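Local coordinates for protein putative peptidase (Bacteroides fragilis, PDB 5DYN) that is a probable clostripain-family (C11) cysteine protease, linked to activation of the B. fragilis toxin and represented here by an N-terminal portion of the enzyme, at residues S15-V20 / T101-Y106. Residues are numbered along the deposited sequence; the frame is centred on the assembly and turned at random.
Sequences SRTVLV and TAFNQY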
ATOM      1  N   SER A  15       4.311  11.415  22.156  1.00 60.23           N
ATOM      2  CA  SER A  15       3.090  10.661  21.897  1.00 56.49           C
ATOM      3  C   SER A  15       2.849  10.406  20.407  1.00 59.82           C
ATOM      4  O   SER A  15       3.288  11.178  19.553  1.00 55.83           O
ATOM      5  CB  SER A  15       1.897  11.402  22.501  1.00 56.57           C
ATOM      6  OG  SER A  15       1.791  12.710  21.963  1.00 55.02           O
ATOM      7  N   ARG A  16       2.150   9.316  20.100  1.00 54.85           N
ATOM      8  CA  ARG A  16       1.780   9.014  18.720  1.00 51.20           C
ATOM      9  C   ARG A  16       0.396   8.378  18.637  1.00 48.40           C
ATOM     10  O   ARG A  16       0.026   7.564  19.481  1.00 53.84           O
ATOM     11  CB  ARG A  16       2.811   8.090  18.071  1.00 48.40           C
ATOM     12  CG  ARG A  16       2.616   7.934  16.571  1.00 52.01           C
ATOM     13  CD  ARG A  16       3.263   6.667  16.048  1.00 49.43           C
ATOM     14  NE  ARG A  16       4.715   6.668  16.215  1.00 54.64           N
ATOM     15  CZ  ARG A  16       5.577   7.085  15.291  1.00 52.07           C
ATOM     16  NH1 ARG A  16       5.139   7.544  14.126  1.00 42.79           N
ATOM     17  NH2 ARG A  16       6.881   7.044  15.534  1.00 49.75           N
ATOM     18  N   THR A  17      -0.365   8.754  17.613  1.00 51.55           N
ATOM     19  CA  THR A  17      -1.678   8.164  17.371  1.00 48.31           C
ATOM     20  C   THR A  17      -1.714   7.449  16.024  1.00 48.74           C
ATOM     21  O   THR A  17      -1.375   8.031  14.993  1.00 41.33           O
ATOM     22  CB  THR A  17      -2.796   9.224  17.407  1.00 48.79           C
ATOM     23  OG1 THR A  17      -2.871   9.801  18.718  1.00 54.59           O
ATOM     24  CG2 THR A  17      -4.140   8.598  17.057  1.00 39.27           C
ATOM     25  N   VAL A  18      -2.122   6.184  16.038  1.00 47.54           N
ATOM     26  CA  VAL A  18      -2.233   5.409  14.808  1.00 38.08           C
ATOM     27  C   VAL A  18      -3.648   4.867  14.636  1.00 36.37           C
ATOM     28  O   VAL A  18      -4.169   4.177  15.508  1.00 37.31           O
ATOM     29  CB  VAL A  18      -1.234   4.235  14.783  1.00 38.78           C
ATOM     30  CG1 VAL A  18      -1.418   3.405  13.517  1.00 34.28           C
ATOM     31  CG2 VAL A  18       0.196   4.746  14.893  1.00 35.69           C
ATOM     32  N   LEU A  19      -4.268   5.194  13.507  1.00 37.32           N
ATOM     33  CA  LEU A  19      -5.583   4.663  13.176  1.00 34.31           C
ATOM     34  C   LEU A  19      -5.452   3.514  12.186  1.00 42.90           C
ATOM     35  O   LEU A  19      -4.881   3.680  11.106  1.00 44.22           O
ATOM     36  CB  LEU A  19      -6.480   5.760  12.598  1.00 38.83           C
ATOM     37  CG  LEU A  19      -7.799   5.331  11.951  1.00 36.90           C
ATOM     38  CD1 LEU A  19      -8.700   4.628  12.952  1.00 38.85           C
ATOM     39  CD2 LEU A  19      -8.508   6.529  11.343  1.00 32.12           C
ATOM     40  N   VAL A  20      -5.968   2.346  12.559  1.00 37.81           N
ATOM     41  CA  VAL A  20      -5.986   1.206  11.650  1.00 32.31           C
ATOM     42  C   VAL A  20      -7.371   1.080  11.024  1.00 37.17           C
ATOM     43  O   VAL A  20      -8.349   0.781  11.709  1.00 37.70           O
ATOM     44  CB  VAL A  20      -5.606  -0.102  12.362  1.00 34.01           C
ATOM     45  CG1 VAL A  20      -5.675  -1.271  11.394  1.00 31.09           C
ATOM     46  CG2 VAL A  20      -4.210   0.009  12.955  1.00 32.81           C
ATOM     47  N   THR A 101     -12.891  11.831  13.787  1.00 40.42           N
ATOM     48  CA  THR A 101     -13.148  11.372  15.147  1.00 39.65           C
ATOM     49  C   THR A 101     -11.881  10.821  15.791  1.00 41.02           C
ATOM     50  O   THR A 101     -11.558  11.146  16.934  1.00 45.97           O
ATOM     51  CB  THR A 101     -14.236  10.287  15.180  1.00 33.76           C
ATOM     52  OG1 THR A 101     -15.429  10.781  14.560  1.00 41.48           O
ATOM     53  CG2 THR A 101     -14.541   9.884  16.613  1.00 39.28           C
ATOM     54  N   ALA A 102     -11.157  10.002  15.038  1.00 35.43           N
ATOM     55  CA  ALA A 102      -9.982   9.317  15.555  1.00 38.66           C
ATOM     56  C   ALA A 102      -8.873  10.266  16.010  1.00 45.03           C
ATOM     57  O   ALA A 102      -8.363  10.146  17.124  1.00 44.57           O
ATOM     58  CB  ALA A 102      -9.442   8.352  14.507  1.00 37.69           C
ATOM     59  N   PHE A 103      -8.501  11.206  15.148  1.00 43.91           N
ATOM     60  CA  PHE A 103      -7.336  12.042  15.410  1.00 43.32           C
ATOM     61  C   PHE A 103      -7.653  13.282  16.238  1.00 47.19           C
ATOM     62  O   PHE A 103      -6.810  13.741  17.009  1.00 49.67           O
ATOM     63  CB  PHE A 103      -6.679  12.454  14.093  1.00 43.25           C
ATOM     64  CG  PHE A 103      -6.025  11.316  13.369  1.00 44.22           C
ATOM     65  CD1 PHE A 103      -4.861  10.748  13.859  1.00 43.32           C
ATOM     66  CD2 PHE A 103      -6.572  10.812  12.202  1.00 46.82           C
ATOM     67  CE1 PHE A 103      -4.249   9.698  13.197  1.00 40.78           C
ATOM     68  CE2 PHE A 103      -5.965   9.760  11.536  1.00 43.67           C
ATOM     69  CZ  PHE A 103      -4.802   9.204  12.036  1.00 33.99           C
ATOM     70  N   ASN A 104      -8.856  13.826  16.085  1.00 45.02           N
ATOM     71  CA  ASN A 104      -9.250  14.989  16.878  1.00 51.84           C
ATOM     72  C   ASN A 104      -9.440  14.629  18.349  1.00 51.89           C
ATOM     73  O   ASN A 104      -9.215  15.455  19.231  1.00 59.84           O
ATOM     74  CB  ASN A 104     -10.527  15.621  16.326  1.00 47.12           C
ATOM     75  CG  ASN A 104     -10.326  16.244  14.959  1.00 57.80           C
ATOM     76  OD1 ASN A 104      -9.305  16.882  14.700  1.00 63.61           O
ATOM     77  ND2 ASN A 104     -11.300  16.060  14.074  1.00 56.89           N
ATOM     78  N   GLN A 105      -9.850  13.392  18.611  1.00 51.13           N
ATOM     79  CA  GLN A 105      -9.998  12.927  19.984  1.00 51.62           C
ATOM     80  C   GLN A 105      -8.652  12.543  20.585  1.00 53.08           C
ATOM     81  O   GLN A 105      -8.479  12.563  21.806  1.00 52.12           O
ATOM     82  CB  GLN A 105     -10.956  11.736  20.058  1.00 52.01           C
ATOM     83  CG  GLN A 105     -12.425  12.096  19.913  1.00 53.09           C
ATOM     84  CD  GLN A 105     -13.336  11.094  20.598  1.00 60.71           C
ATOM     85  OE1 GLN A 105     -13.003  10.558  21.658  1.00 59.13           O
ATOM     86  NE2 GLN A 105     -14.490  10.834  19.994  1.00 64.10           N
ATOM     87  N   TYR A 106      -7.699  12.192  19.729  1.00 49.82           N
ATOM     88  CA  TYR A 106      -6.398  11.740  20.205  1.00 51.44           C
ATOM     89  C   TYR A 106      -5.246  12.415  19.475  1.00 46.10           C
ATOM     90  O   TYR A 106      -4.482  11.763  18.763  1.00 54.44           O
ATOM     91  CB  TYR A 106      -6.288  10.219  20.078  1.00 51.10           C
ATOM     92  CG  TYR A 106      -7.278   9.488  20.953  1.00 51.00           C
ATOM     93  CD1 TYR A 106      -6.981   9.204  22.280  1.00 52.25           C
ATOM     94  CD2 TYR A 106      -8.518   9.104  20.462  1.00 46.29           C
ATOM     95  CE1 TYR A 106      -7.887   8.548  23.089  1.00 47.96           C
ATOM     96  CE2 TYR A 106      -9.430   8.446  21.262  1.00 46.57           C
ATOM     97  CZ  TYR A 106      -9.111   8.171  22.574  1.00 45.54           C
ATOM     98  OH  TYR A 106     -10.017   7.517  23.373  1.00 54.54           O
TER
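In this alpha/beta sandwich of the clostripain family, the C-terminal end of helix 92-105 passes over the start of strand 16-23, between 51-58 and 110-116; the axes of strand 16-20 and helix 101-105 run almost antiparallel at 168°, 9.0 Å apart. Alternate strand residues, Thr17 and Leu19, point at the helix, while Arg16 and Val18 face the other way, toward the second chain, where Arg16 makes a salt bridge to Asp26 of that chain.

The polar link sits where the helix gives out. With OG1 anti to its own carbonyl carbon (chi1 -63°), Thr17 donates from OG1 to Tyr106 O at 2.5 Å; the hydroxyl approaches from above the carbonyl plane rather than along a lone pair. Asn52 ND2 also hydrogen-bonds to OG1, so this buried hydroxyl ties the end of the helix to two neighbouring strands. The Tyr106 ring itself leads off toward Leu54 and Ile81.

One turn back, the Phe103 ring reaches down to the strand between Thr17 and Leu19. Thr17 O lies at the ring's edge, near its plane, 3.8 Å from Phe103 CE1, and Thr17 CG2 sits 3.9 Å from Phe103 CD1. Leu19 CB meets Phe103 CZ obliquely at 3.9 Å. Leu19, its CG anti to the backbone N, extends toward the helix and sets CD2 against Ala102 CB at 3.8 Å. Tyr111 on the adjacent strand meets the Phe103 ring at a steep angle. Helix 92-105 is the crossover of a beta-alpha-beta unit from strand 76-83 to the parallel strand 110-116, passing over the strands between, consistent with the caspase-like fold of clan CD peptidases.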